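Local coordinates for protein ribonucleoside triphosphate reductase (Lactobacillus leichmannii, PDB 1L1L) that probably reduces ribonucleoside triphosphates to their 2'-deoxy forms as an allosterically regulated, B12-dependent (class II) monomer, at residues E423-P426 against L427-E430; A514-M517 against V518-L521; G624-S627 against I628-F632; G658-V661 against E662-R666. All blocks are in the same frame, centred on the assembly; numbering follows the deposited sequence.

Contact 1 of 4, residues E423-P426 against L427-E430; sequences EVFP and LIAE
Phe425 and Ile428 meet just where strand 421-424 gives way to helix 426-431. CB of Phe425 lies 4.0 Å from CD1 of Ile428, while the phenyl ring turns back from the helix toward Val553 and Ala557 of helix 551-557. That is the tight side. Phe425 takes the N-cap position and offers its carbonyl: N of Ala429 reaches O of Phe425 at 2.8 Å in a straight bond of 167°. CB of Ala429, directed at the preceding residues, adds a contact of 3.6 Å with the same O of Phe425. One residue on, N of Glu430 donates to O of Pro426 at 3.1 Å, so two successive carbonyls start the helix. Glu430 is partly exposed, yet its CG grazes O of Pro426 at 3.2 Å before the extended chain takes its carboxylate to a salt bridge with Arg484.

The looser side is that of Leu427, partly exposed, with CB directed off the junction and the side chain lying by Asp479 and Thr483.

With Pro426 in the first turn, where its missing N-H costs no helical bond, this is a strand-to-helix junction of an alpha/beta fold, consistent with the enzyme's ten-stranded alpha-beta barrel.

Contact 2 of 4, residues A514-M517 against V518-L521; sequences AIKM and VDQL
Lys516 lays the end of its side chain over Gln520, one turn further along helix 512-536. CE of Lys516 comes within 3.2 Å of NE2 of Gln520 and 3.5 Å of CG of Gln520, the two chains slanting across each other. A bend at chi2 (56°) carries the lysine along the helix rather than straight out. NZ of Lys516 also nears the carboxylate of Asp519, but at 4.2 Å from OD2 of Asp519 it is beyond a salt bridge. The firm partner of that aspartate is Arg389.

The usual helical bonds run through the segment: Val518 N to Ala514 O, Asp519 N to Ile515 O, and Gln520 N to Lys516 O. Of these, N of Asp519 lies 2.8 Å from O of Ile515.

The buried face packs closely on the backbone. CG2 of Val518, set between its own N and carbonyl carbon, rests 3.3 Å from O of Ile515, and CG of Leu521 sits 3.1 Å from O of Met517. On this side Ala514, Ile515 and Val518 touch Phe637 or Tyr641 of helix 628-641, while Met517 and Leu521 reach Trp480 of helix 477-485. A polar stripe of i, i+4 neighbours backed by apolar chains is the pattern of an amphipathic surface helix.

Contact 3 of 4, residues G624-S627 against I628-F632; sequences GTVS and IAEQF
The amide of Gln631 and the carbonyl of Val626 are the flat groups that meet across this helix start. NE2 of Gln631 donates to O of Val626 at 3.2 Å, coming from above the carbonyl plane, 45° out of it, while the oxygen lies 20° off the plane of the amide. The bond is bent, and the same NE2 also serves O of Thr652, so the amide group bridges two backbone carbonyls. A second flat group, the ring of Phe632, receives O of Ile628 at its edge and in its plane.

Ser627 is the N-cap. Its OG accepts from N of Glu630 at 3.0 Å, placed there by a chi1 of 77° that tucks the hydroxyl between its own backbone N and carbonyl carbon. O of Ser627 takes N of Gln631 at 3.1 Å, the first regular helical turn, and a carboxylate oxygen of Glu657 receives N of Ile628. Two of the N-H groups at this helix end are therefore met by side chains.

Val626, just before the cap, folds back over the first turn: its CG1 touches CG of Gln631 at 3.6 Å and CB of Glu630 at 4.0 Å. These are the two positions, N' and N4, that a hydrophobic staple joins, but here one of them is a glutamine, which lends only its CG. Glu630 runs extended to a salt bridge with Arg488.

Helix 628-641 thus begins with Ile628 and Phe632 turned to Leu664 of helix 661-667, while Ile628, Gln631 and Phe632 all touch Ile651 of strand 650-653.

Contact 4 of 4, residues G658-V661 against E662-R666; sequences GDQV and ESLLR
Gln660 and Leu664 stand one turn apart where the loop after strand 650-653 winds into helix 661-667, and the contact is the opening turn of that helix.

The backbone bonds come first. N of Leu664 donates to O of Gln660 at 2.9 Å, almost in line with the carbonyl, and N of Leu665 donates to O of Val661 at 3.0 Å. Ahead of them, the turn at 658-661 has a weak bond from N of Val661 to O of Gly658.

A water makes good the missing direct link. It donates to O of Gly658 at 2.6 Å and accepts from N of Glu662 at 2.8 Å, so it completes a turn in which carbonyl and amide do not meet directly.

Apolar contacts form two groups. CG1 of Val661 lies 3.8 Å from CD1 of Leu665, the two side chains running side by side and pointing the same way toward strand 674-679, where they touch Leu677 and Thr675. On another flank, CD1 of Leu664 rests 4.1 Å from CB of Gln660, and both residues pack on Ile628 of helix 628-641.

The charged pair is partly exposed and lies by Tyr363 of helix 363-373. Glu662 and Arg666 form an i, i+4 salt bridge, although both also touch a crystal neighbour, which may influence their poses. The arginine chain, folded at chi3 (-48°), brings its guanidinium back to the glutamate: NH1 of Arg666 lies 2.7 Å from OE2 of Glu662, with CB of Glu662 in plane at the guanidinium edge.

From the N terminus, contacts 1 to 4 follow one another in series, and none nests in or crosses another. Each closes no more than a single turn: contact 1 at a strand-to-helix junction, contact 2 within helix 512-536, contacts 3 and 4 where loops lead into helices 628-641 and 661-667. Contacts 1 and 2 lie about 14 Å apart between centres and share neighbours, since both touch helices 477-485 and 436-450. Contact 2 is tied to the helix that contact 3 starts through Phe637 and Tyr641. Contacts 3 and 4 touch directly, with CG2 of Ile628 3.6 Å from CD1 of Leu664, joining two helices that follow each other round strand 650-653.

Contact 1 of 4, residues E423-P426 against L427-E430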
ATOM      1  N   GLU A 423       7.090   0.013  10.287  1.00 30.15           N
ATOM      2  CA  GLU A 423       6.103   0.185  11.337  1.00 30.96           C
ATOM      3  C   GLU A 423       6.564  -0.219  12.739  1.00 30.54           C
ATOM      4  O   GLU A 423       7.160  -1.281  12.942  1.00 30.58           O
ATOM      5  CB  GLU A 423       4.829  -0.574  10.976  1.00 33.58           C
ATOM      6  CG  GLU A 423       3.614  -0.120  11.752  1.00 39.16           C
ATOM      7  CD  GLU A 423       2.346  -0.150  10.909  1.00 42.17           C
ATOM      8  OE1 GLU A 423       2.031  -1.224  10.355  1.00 44.33           O
ATOM      9  OE2 GLU A 423       1.668   0.897  10.803  1.00 44.31           O
ATOM     10  N   VAL A 424       6.273   0.654  13.689  1.00 29.65           N
ATOM     11  CA  VAL A 424       6.618   0.444  15.081  1.00 29.94           C
ATOM     12  C   VAL A 424       5.354   0.406  15.936  1.00 29.21           C
ATOM     13  O   VAL A 424       4.402   1.166  15.717  1.00 29.87           O
ATOM     14  CB  VAL A 424       7.562   1.559  15.577  1.00 30.19           C
ATOM     15  CG1 VAL A 424       7.867   1.375  17.071  1.00 30.11           C
ATOM     16  CG2 VAL A 424       8.854   1.522  14.767  1.00 29.90           C
ATOM     17  N   PHE A 425       5.333  -0.522  16.886  1.00 29.55           N
ATOM     18  CA  PHE A 425       4.211  -0.678  17.797  1.00 29.65           C
ATOM     19  C   PHE A 425       4.753  -0.302  19.182  1.00 30.80           C
ATOM     20  O   PHE A 425       5.272  -1.157  19.911  1.00 29.87           O
ATOM     21  CB  PHE A 425       3.728  -2.131  17.809  1.00 30.97           C
ATOM     22  CG  PHE A 425       3.370  -2.677  16.450  1.00 31.08           C
ATOM     23  CD1 PHE A 425       2.359  -2.097  15.691  1.00 32.16           C
ATOM     24  CD2 PHE A 425       4.030  -3.791  15.942  1.00 31.09           C
ATOM     25  CE1 PHE A 425       2.011  -2.630  14.434  1.00 32.01           C
ATOM     26  CE2 PHE A 425       3.696  -4.327  14.697  1.00 32.16           C
ATOM     27  CZ  PHE A 425       2.680  -3.742  13.940  1.00 31.62           C
ATOM     28  N   PRO A 426       4.657   0.983  19.547  1.00 32.06           N
ATOM     29  CA  PRO A 426       5.129   1.522  20.830  1.00 32.70           C
ATOM     30  C   PRO A 426       4.835   0.668  22.065  1.00 32.88           C
ATOM     31  O   PRO A 426       5.753   0.322  22.812  1.00 32.43           O
ATOM     32  CB  PRO A 426       4.458   2.892  20.892  1.00 33.44           C
ATOM     33  CG  PRO A 426       4.491   3.323  19.458  1.00 34.02           C
ATOM     34  CD  PRO A 426       4.096   2.058  18.701  1.00 32.73           C
ATOM     35  N   LEU A 427       3.567   0.339  22.291  1.00 33.36           N
ATOM     36  CA  LEU A 427       3.201  -0.466  23.452  1.00 34.13           C
ATOM     37  C   LEU A 427       3.944  -1.798  23.496  1.00 35.46           C
ATOM     38  O   LEU A 427       4.522  -2.167  24.526  1.00 35.37           O
ATOM     39  CB  LEU A 427       1.692  -0.718  23.479  1.00 33.94           C
ATOM     40  CG  LEU A 427       1.145  -1.382  24.746  1.00 34.22           C
ATOM     41  CD1 LEU A 427       1.566  -0.580  25.976  1.00 34.34           C
ATOM     42  CD2 LEU A 427      -0.376  -1.466  24.662  1.00 34.45           C
ATOM     43  N   ILE A 428       3.946  -2.513  22.375  1.00 35.17           N
ATOM     44  CA  ILE A 428       4.611  -3.804  22.304  1.00 35.33           C
ATOM     45  C   ILE A 428       6.133  -3.715  22.427  1.00 35.87           C
ATOM     46  O   ILE A 428       6.760  -4.536  23.106  1.00 36.12           O
ATOM     47  CB  ILE A 428       4.233  -4.535  21.002  1.00 34.56           C
ATOM     48  CG1 ILE A 428       2.713  -4.746  20.962  1.00 34.09           C
ATOM     49  CG2 ILE A 428       4.958  -5.867  20.922  1.00 33.34           C
ATOM     50  CD1 ILE A 428       2.212  -5.354  19.681  1.00 34.49           C
ATOM     51  N   ALA A 429       6.739  -2.729  21.781  1.00 36.03           N
ATOM     52  CA  ALA A 429       8.188  -2.581  21.865  1.00 36.91           C
ATOM     53  C   ALA A 429       8.593  -2.384  23.330  1.00 37.01           C
ATOM     54  O   ALA A 429       9.546  -2.992  23.805  1.00 36.86           O
ATOM     55  CB  ALA A 429       8.645  -1.398  21.029  1.00 36.75           C
ATOM     56  N   GLU A 430       7.848  -1.539  24.037  1.00 37.92           N
ATOM     57  CA  GLU A 430       8.106  -1.251  25.445  1.00 39.41           C
ATOM     58  C   GLU A 430       7.945  -2.495  26.316  1.00 40.38           C
ATOM     59  O   GLU A 430       8.768  -2.751  27.196  1.00 40.80           O
ATOM     60  CB  GLU A 430       7.157  -0.155  25.940  1.00 39.25           C
ATOM     61  CG  GLU A 430       7.431   1.217  25.348  1.00 38.93           C
ATOM     62  CD  GLU A 430       6.505   2.281  25.894  1.00 39.67           C
ATOM     63  OE1 GLU A 430       6.903   3.465  25.885  1.00 40.16           O
ATOM     64  OE2 GLU A 430       5.377   1.945  26.322  1.00 40.33           O
TER

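Contact 2 of 4, residues A514-M517 against V518-L521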
ATOM      1  N   ALA A 514       0.687  13.349  25.801  1.00 38.12           N
ATOM      2  CA  ALA A 514       0.834  12.730  24.477  1.00 38.01           C
ATOM      3  C   ALA A 514       1.781  13.496  23.556  1.00 37.87           C
ATOM      4  O   ALA A 514       2.550  12.902  22.800  1.00 37.32           O
ATOM      5  CB  ALA A 514      -0.527  12.594  23.818  1.00 37.81           C
ATOM      6  N   ILE A 515       1.722  14.819  23.620  1.00 38.73           N
ATOM      7  CA  ILE A 515       2.581  15.660  22.795  1.00 39.01           C
ATOM      8  C   ILE A 515       4.056  15.351  23.032  1.00 39.45           C
ATOM      9  O   ILE A 515       4.833  15.166  22.088  1.00 38.65           O
ATOM     10  CB  ILE A 515       2.332  17.148  23.095  1.00 38.92           C
ATOM     11  CG1 ILE A 515       0.902  17.522  22.700  1.00 39.47           C
ATOM     12  CG2 ILE A 515       3.339  18.006  22.357  1.00 39.19           C
ATOM     13  CD1 ILE A 515       0.512  18.933  23.079  1.00 39.33           C
ATOM     14  N   LYS A 516       4.442  15.291  24.301  1.00 40.43           N
ATOM     15  CA  LYS A 516       5.829  15.019  24.644  1.00 41.08           C
ATOM     16  C   LYS A 516       6.305  13.648  24.179  1.00 40.16           C
ATOM     17  O   LYS A 516       7.371  13.530  23.579  1.00 40.52           O
ATOM     18  CB  LYS A 516       6.045  15.144  26.158  1.00 43.08           C
ATOM     19  CG  LYS A 516       7.512  15.100  26.545  1.00 45.13           C
ATOM     20  CD  LYS A 516       8.279  16.194  25.801  1.00 47.37           C
ATOM     21  CE  LYS A 516       9.781  16.054  25.975  1.00 47.79           C
ATOM     22  NZ  LYS A 516      10.511  17.095  25.192  1.00 49.44           N
ATOM     23  N   MET A 517       5.523  12.609  24.456  1.00 40.09           N
ATOM     24  CA  MET A 517       5.931  11.276  24.046  1.00 39.47           C
ATOM     25  C   MET A 517       6.071  11.116  22.530  1.00 38.55           C
ATOM     26  O   MET A 517       7.018  10.481  22.070  1.00 37.98           O
ATOM     27  CB  MET A 517       5.002  10.204  24.646  1.00 40.51           C
ATOM     28  CG  MET A 517       3.528  10.546  24.754  1.00 42.24           C
ATOM     29  SD  MET A 517       2.711   9.645  26.141  1.00 42.61           S
ATOM     30  CE  MET A 517       2.595   7.995  25.493  1.00 41.97           C
ATOM     31  N   VAL A 518       5.170  11.702  21.743  1.00 37.18           N
ATOM     32  CA  VAL A 518       5.307  11.559  20.292  1.00 36.63           C
ATOM     33  C   VAL A 518       6.395  12.483  19.763  1.00 36.38           C
ATOM     34  O   VAL A 518       7.116  12.127  18.832  1.00 36.31           O
ATOM     35  CB  VAL A 518       3.976  11.824  19.533  1.00 35.85           C
ATOM     36  CG1 VAL A 518       2.897  10.874  20.035  1.00 35.24           C
ATOM     37  CG2 VAL A 518       3.555  13.267  19.687  1.00 35.21           C
ATOM     38  N   ASP A 519       6.533  13.657  20.373  1.00 36.53           N
ATOM     39  CA  ASP A 519       7.555  14.604  19.948  1.00 37.12           C
ATOM     40  C   ASP A 519       8.979  14.059  20.139  1.00 36.51           C
ATOM     41  O   ASP A 519       9.858  14.302  19.318  1.00 35.40           O
ATOM     42  CB  ASP A 519       7.393  15.922  20.710  1.00 39.01           C
ATOM     43  CG  ASP A 519       8.416  16.961  20.296  1.00 41.10           C
ATOM     44  OD1 ASP A 519       8.403  17.378  19.117  1.00 41.75           O
ATOM     45  OD2 ASP A 519       9.239  17.359  21.148  1.00 42.15           O
ATOM     46  N   GLN A 520       9.213  13.322  21.223  1.00 36.93           N
ATOM     47  CA  GLN A 520      10.549  12.773  21.472  1.00 36.74           C
ATOM     48  C   GLN A 520      10.889  11.680  20.473  1.00 35.83           C
ATOM     49  O   GLN A 520      12.042  11.519  20.070  1.00 35.56           O
ATOM     50  CB  GLN A 520      10.643  12.203  22.886  1.00 39.05           C
ATOM     51  CG  GLN A 520      10.358  13.208  23.973  1.00 41.45           C
ATOM     52  CD  GLN A 520      10.655  12.651  25.343  1.00 43.76           C
ATOM     53  OE1 GLN A 520      10.175  11.568  25.710  1.00 44.51           O
ATOM     54  NE2 GLN A 520      11.452  13.385  26.116  1.00 44.23           N
ATOM     55  N   LEU A 521       9.876  10.921  20.079  1.00 35.08           N
ATOM     56  CA  LEU A 521      10.074   9.852  19.122  1.00 34.44           C
ATOM     57  C   LEU A 521      10.388  10.458  17.756  1.00 33.67           C
ATOM     58  O   LEU A 521      11.247   9.959  17.035  1.00 32.28           O
ATOM     59  CB  LEU A 521       8.822   8.975  19.067  1.00 35.08           C
ATOM     60  CG  LEU A 521       8.515   8.318  20.421  1.00 35.93           C
ATOM     61  CD1 LEU A 521       7.166   7.612  20.390  1.00 36.07           C
ATOM     62  CD2 LEU A 521       9.631   7.348  20.757  1.00 36.28           C
TER

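Contact 3 of 4, residues G624-S627 against I628-F632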
ATOM      1  N   GLY A 624     -17.293   2.268  16.437  1.00 36.71           N
ATOM      2  CA  GLY A 624     -18.670   2.659  16.213  1.00 37.41           C
ATOM      3  C   GLY A 624     -19.179   3.746  17.140  1.00 37.62           C
ATOM      4  O   GLY A 624     -20.159   4.424  16.819  1.00 38.26           O
ATOM      5  N   THR A 625     -18.519   3.935  18.280  1.00 36.81           N
ATOM      6  CA  THR A 625     -18.967   4.938  19.239  1.00 36.45           C
ATOM      7  C   THR A 625     -18.175   6.236  19.231  1.00 35.93           C
ATOM      8  O   THR A 625     -18.605   7.216  19.842  1.00 36.24           O
ATOM      9  CB  THR A 625     -18.964   4.384  20.687  1.00 36.31           C
ATOM     10  OG1 THR A 625     -17.615   4.211  21.143  1.00 36.49           O
ATOM     11  CG2 THR A 625     -19.694   3.055  20.745  1.00 37.08           C
ATOM     12  N   VAL A 626     -17.032   6.258  18.547  1.00 34.61           N
ATOM     13  CA  VAL A 626     -16.212   7.473  18.497  1.00 34.29           C
ATOM     14  C   VAL A 626     -16.809   8.514  17.555  1.00 33.67           C
ATOM     15  O   VAL A 626     -17.015   8.254  16.367  1.00 34.06           O
ATOM     16  CB  VAL A 626     -14.775   7.163  18.049  1.00 34.62           C
ATOM     17  CG1 VAL A 626     -13.947   8.435  18.038  1.00 35.20           C
ATOM     18  CG2 VAL A 626     -14.156   6.148  18.987  1.00 33.85           C
ATOM     19  N   SER A 627     -17.079   9.702  18.081  1.00 32.93           N
ATOM     20  CA  SER A 627     -17.674  10.755  17.270  1.00 31.26           C
ATOM     21  C   SER A 627     -16.794  11.160  16.094  1.00 30.89           C
ATOM     22  O   SER A 627     -15.571  11.061  16.148  1.00 30.53           O
ATOM     23  CB  SER A 627     -17.964  11.986  18.127  1.00 31.77           C
ATOM     24  OG  SER A 627     -16.769  12.697  18.386  1.00 30.92           O
ATOM     25  N   ILE A 628     -17.423  11.635  15.025  1.00 31.28           N
ATOM     26  CA  ILE A 628     -16.665  12.060  13.859  1.00 30.36           C
ATOM     27  C   ILE A 628     -15.748  13.221  14.263  1.00 30.08           C
ATOM     28  O   ILE A 628     -14.601  13.294  13.839  1.00 29.92           O
ATOM     29  CB  ILE A 628     -17.614  12.477  12.703  1.00 30.18           C
ATOM     30  CG1 ILE A 628     -16.796  12.843  11.462  1.00 29.26           C
ATOM     31  CG2 ILE A 628     -18.523  13.618  13.144  1.00 30.08           C
ATOM     32  CD1 ILE A 628     -17.650  13.203  10.251  1.00 29.66           C
ATOM     33  N   ALA A 629     -16.245  14.110  15.118  1.00 29.81           N
ATOM     34  CA  ALA A 629     -15.442  15.246  15.565  1.00 29.51           C
ATOM     35  C   ALA A 629     -14.158  14.788  16.250  1.00 29.15           C
ATOM     36  O   ALA A 629     -13.085  15.363  16.036  1.00 28.59           O
ATOM     37  CB  ALA A 629     -16.251  16.126  16.516  1.00 30.20           C
ATOM     38  N   GLU A 630     -14.260  13.754  17.076  1.00 29.77           N
ATOM     39  CA  GLU A 630     -13.076  13.259  17.774  1.00 29.05           C
ATOM     40  C   GLU A 630     -12.082  12.573  16.845  1.00 28.53           C
ATOM     41  O   GLU A 630     -10.877  12.633  17.068  1.00 29.00           O
ATOM     42  CB  GLU A 630     -13.460  12.292  18.898  1.00 30.46           C
ATOM     43  CG  GLU A 630     -12.271  11.976  19.788  1.00 31.70           C
ATOM     44  CD  GLU A 630     -12.600  11.004  20.898  1.00 33.16           C
ATOM     45  OE1 GLU A 630     -13.779  10.957  21.318  1.00 33.74           O
ATOM     46  OE2 GLU A 630     -11.671  10.301  21.357  1.00 33.70           O
ATOM     47  N   GLN A 631     -12.576  11.898  15.812  1.00 27.33           N
ATOM     48  CA  GLN A 631     -11.682  11.235  14.875  1.00 26.83           C
ATOM     49  C   GLN A 631     -10.857  12.280  14.120  1.00 26.19           C
ATOM     50  O   GLN A 631      -9.661  12.100  13.920  1.00 25.80           O
ATOM     51  CB  GLN A 631     -12.484  10.361  13.899  1.00 27.49           C
ATOM     52  CG  GLN A 631     -13.128   9.161  14.573  1.00 27.69           C
ATOM     53  CD  GLN A 631     -13.870   8.250  13.610  1.00 28.12           C
ATOM     54  OE1 GLN A 631     -13.277   7.670  12.697  1.00 28.97           O
ATOM     55  NE2 GLN A 631     -15.170   8.110  13.817  1.00 28.38           N
ATOM     56  N   PHE A 632     -11.497  13.368  13.692  1.00 26.05           N
ATOM     57  CA  PHE A 632     -10.777  14.443  13.003  1.00 25.92           C
ATOM     58  C   PHE A 632      -9.680  14.992  13.924  1.00 26.69           C
ATOM     59  O   PHE A 632      -8.516  15.123  13.519  1.00 26.35           O
ATOM     60  CB  PHE A 632     -11.742  15.575  12.631  1.00 26.63           C
ATOM     61  CG  PHE A 632     -12.278  15.484  11.234  1.00 27.89           C
ATOM     62  CD1 PHE A 632     -11.601  16.087  10.175  1.00 28.31           C
ATOM     63  CD2 PHE A 632     -13.471  14.821  10.976  1.00 27.17           C
ATOM     64  CE1 PHE A 632     -12.116  16.036   8.871  1.00 29.73           C
ATOM     65  CE2 PHE A 632     -13.992  14.767   9.679  1.00 28.63           C
ATOM     66  CZ  PHE A 632     -13.315  15.376   8.629  1.00 27.83           C
TER

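Contact 4 of 4, residues G658-V661 against E662-R666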
ATOM      1  N   GLY A 658     -23.655  12.761   9.363  1.00 39.19           N
ATOM      2  CA  GLY A 658     -23.388  13.272   8.028  1.00 39.71           C
ATOM      3  C   GLY A 658     -23.502  14.782   7.917  1.00 40.17           C
ATOM      4  O   GLY A 658     -22.890  15.403   7.046  1.00 39.29           O
ATOM      5  N   ASP A 659     -24.294  15.368   8.807  1.00 40.90           N
ATOM      6  CA  ASP A 659     -24.514  16.808   8.831  1.00 41.57           C
ATOM      7  C   ASP A 659     -23.276  17.539   9.301  1.00 40.17           C
ATOM      8  O   ASP A 659     -23.221  18.766   9.248  1.00 40.77           O
ATOM      9  CB  ASP A 659     -25.670  17.143   9.774  1.00 44.72           C
ATOM     10  CG  ASP A 659     -26.959  16.474   9.364  1.00 47.72           C
ATOM     11  OD1 ASP A 659     -27.561  16.910   8.355  1.00 50.49           O
ATOM     12  OD2 ASP A 659     -27.364  15.502  10.042  1.00 50.69           O
ATOM     13  N   GLN A 660     -22.277  16.787   9.756  1.00 37.89           N
ATOM     14  CA  GLN A 660     -21.051  17.384  10.260  1.00 35.87           C
ATOM     15  C   GLN A 660     -19.852  17.272   9.331  1.00 34.44           C
ATOM     16  O   GLN A 660     -18.845  17.928   9.554  1.00 34.01           O
ATOM     17  CB  GLN A 660     -20.681  16.757  11.600  1.00 35.51           C
ATOM     18  CG  GLN A 660     -21.680  16.976  12.711  1.00 35.05           C
ATOM     19  CD  GLN A 660     -21.266  16.246  13.971  1.00 35.39           C
ATOM     20  OE1 GLN A 660     -20.158  16.426  14.466  1.00 35.41           O
ATOM     21  NE2 GLN A 660     -22.156  15.413  14.494  1.00 36.11           N
ATOM     22  N   VAL A 661     -19.960  16.446   8.296  1.00 33.74           N
ATOM     23  CA  VAL A 661     -18.857  16.245   7.358  1.00 32.69           C
ATOM     24  C   VAL A 661     -18.312  17.521   6.712  1.00 32.48           C
ATOM     25  O   VAL A 661     -17.103  17.765   6.741  1.00 31.45           O
ATOM     26  CB  VAL A 661     -19.257  15.245   6.236  1.00 32.72           C
ATOM     27  CG1 VAL A 661     -18.107  15.070   5.247  1.00 31.59           C
ATOM     28  CG2 VAL A 661     -19.639  13.903   6.854  1.00 32.47           C
ATOM     29  N   GLU A 662     -19.189  18.333   6.128  1.00 32.02           N
ATOM     30  CA  GLU A 662     -18.741  19.560   5.477  1.00 32.62           C
ATOM     31  C   GLU A 662     -18.106  20.504   6.491  1.00 31.45           C
ATOM     32  O   GLU A 662     -17.085  21.123   6.213  1.00 30.61           O
ATOM     33  CB  GLU A 662     -19.909  20.283   4.786  1.00 34.69           C
ATOM     34  CG  GLU A 662     -19.434  21.263   3.705  1.00 37.99           C
ATOM     35  CD  GLU A 662     -20.318  22.484   3.560  1.00 40.38           C
ATOM     36  OE1 GLU A 662     -21.543  22.327   3.350  1.00 40.59           O
ATOM     37  OE2 GLU A 662     -19.778  23.610   3.646  1.00 42.69           O
ATOM     38  N   SER A 663     -18.721  20.590   7.668  1.00 31.28           N
ATOM     39  CA  SER A 663     -18.257  21.459   8.751  1.00 31.42           C
ATOM     40  C   SER A 663     -16.852  21.111   9.232  1.00 30.61           C
ATOM     41  O   SER A 663     -16.004  21.988   9.413  1.00 29.93           O
ATOM     42  CB  SER A 663     -19.207  21.364   9.954  1.00 33.14           C
ATOM     43  OG  SER A 663     -20.561  21.507   9.569  1.00 36.90           O
ATOM     44  N   LEU A 664     -16.614  19.823   9.458  1.00 29.41           N
ATOM     45  CA  LEU A 664     -15.312  19.387   9.930  1.00 29.72           C
ATOM     46  C   LEU A 664     -14.242  19.520   8.858  1.00 29.01           C
ATOM     47  O   LEU A 664     -13.100  19.859   9.162  1.00 29.67           O
ATOM     48  CB  LEU A 664     -15.398  17.951  10.460  1.00 29.19           C
ATOM     49  CG  LEU A 664     -16.147  17.908  11.801  1.00 30.13           C
ATOM     50  CD1 LEU A 664     -16.651  16.497  12.097  1.00 29.79           C
ATOM     51  CD2 LEU A 664     -15.224  18.416  12.904  1.00 30.78           C
ATOM     52  N   LEU A 665     -14.590  19.254   7.603  1.00 29.83           N
ATOM     53  CA  LEU A 665     -13.612  19.403   6.535  1.00 29.19           C
ATOM     54  C   LEU A 665     -13.160  20.869   6.495  1.00 29.43           C
ATOM     55  O   LEU A 665     -11.970  21.172   6.339  1.00 26.96           O
ATOM     56  CB  LEU A 665     -14.217  18.999   5.180  1.00 29.54           C
ATOM     57  CG  LEU A 665     -14.407  17.488   4.989  1.00 29.53           C
ATOM     58  CD1 LEU A 665     -15.310  17.195   3.788  1.00 30.05           C
ATOM     59  CD2 LEU A 665     -13.027  16.838   4.827  1.00 29.72           C
ATOM     60  N   ARG A 666     -14.112  21.785   6.649  1.00 30.06           N
ATOM     61  CA  ARG A 666     -13.763  23.200   6.636  1.00 31.29           C
ATOM     62  C   ARG A 666     -12.930  23.536   7.867  1.00 30.90           C
ATOM     63  O   ARG A 666     -11.903  24.213   7.776  1.00 31.21           O
ATOM     64  CB  ARG A 666     -15.025  24.073   6.610  1.00 34.09           C
ATOM     65  CG  ARG A 666     -15.867  23.923   5.346  1.00 37.35           C
ATOM     66  CD  ARG A 666     -16.744  25.154   5.116  1.00 40.89           C
ATOM     67  NE  ARG A 666     -17.468  25.554   6.321  1.00 44.24           N
ATOM     68  CZ  ARG A 666     -18.507  24.895   6.826  1.00 45.93           C
ATOM     69  NH1 ARG A 666     -18.956  23.799   6.231  1.00 47.96           N
ATOM     70  NH2 ARG A 666     -19.095  25.329   7.935  1.00 47.08           N
TER
HETATM   71  O   HOH W   1     -21.890  17.505   5.896  1.00 40.80           O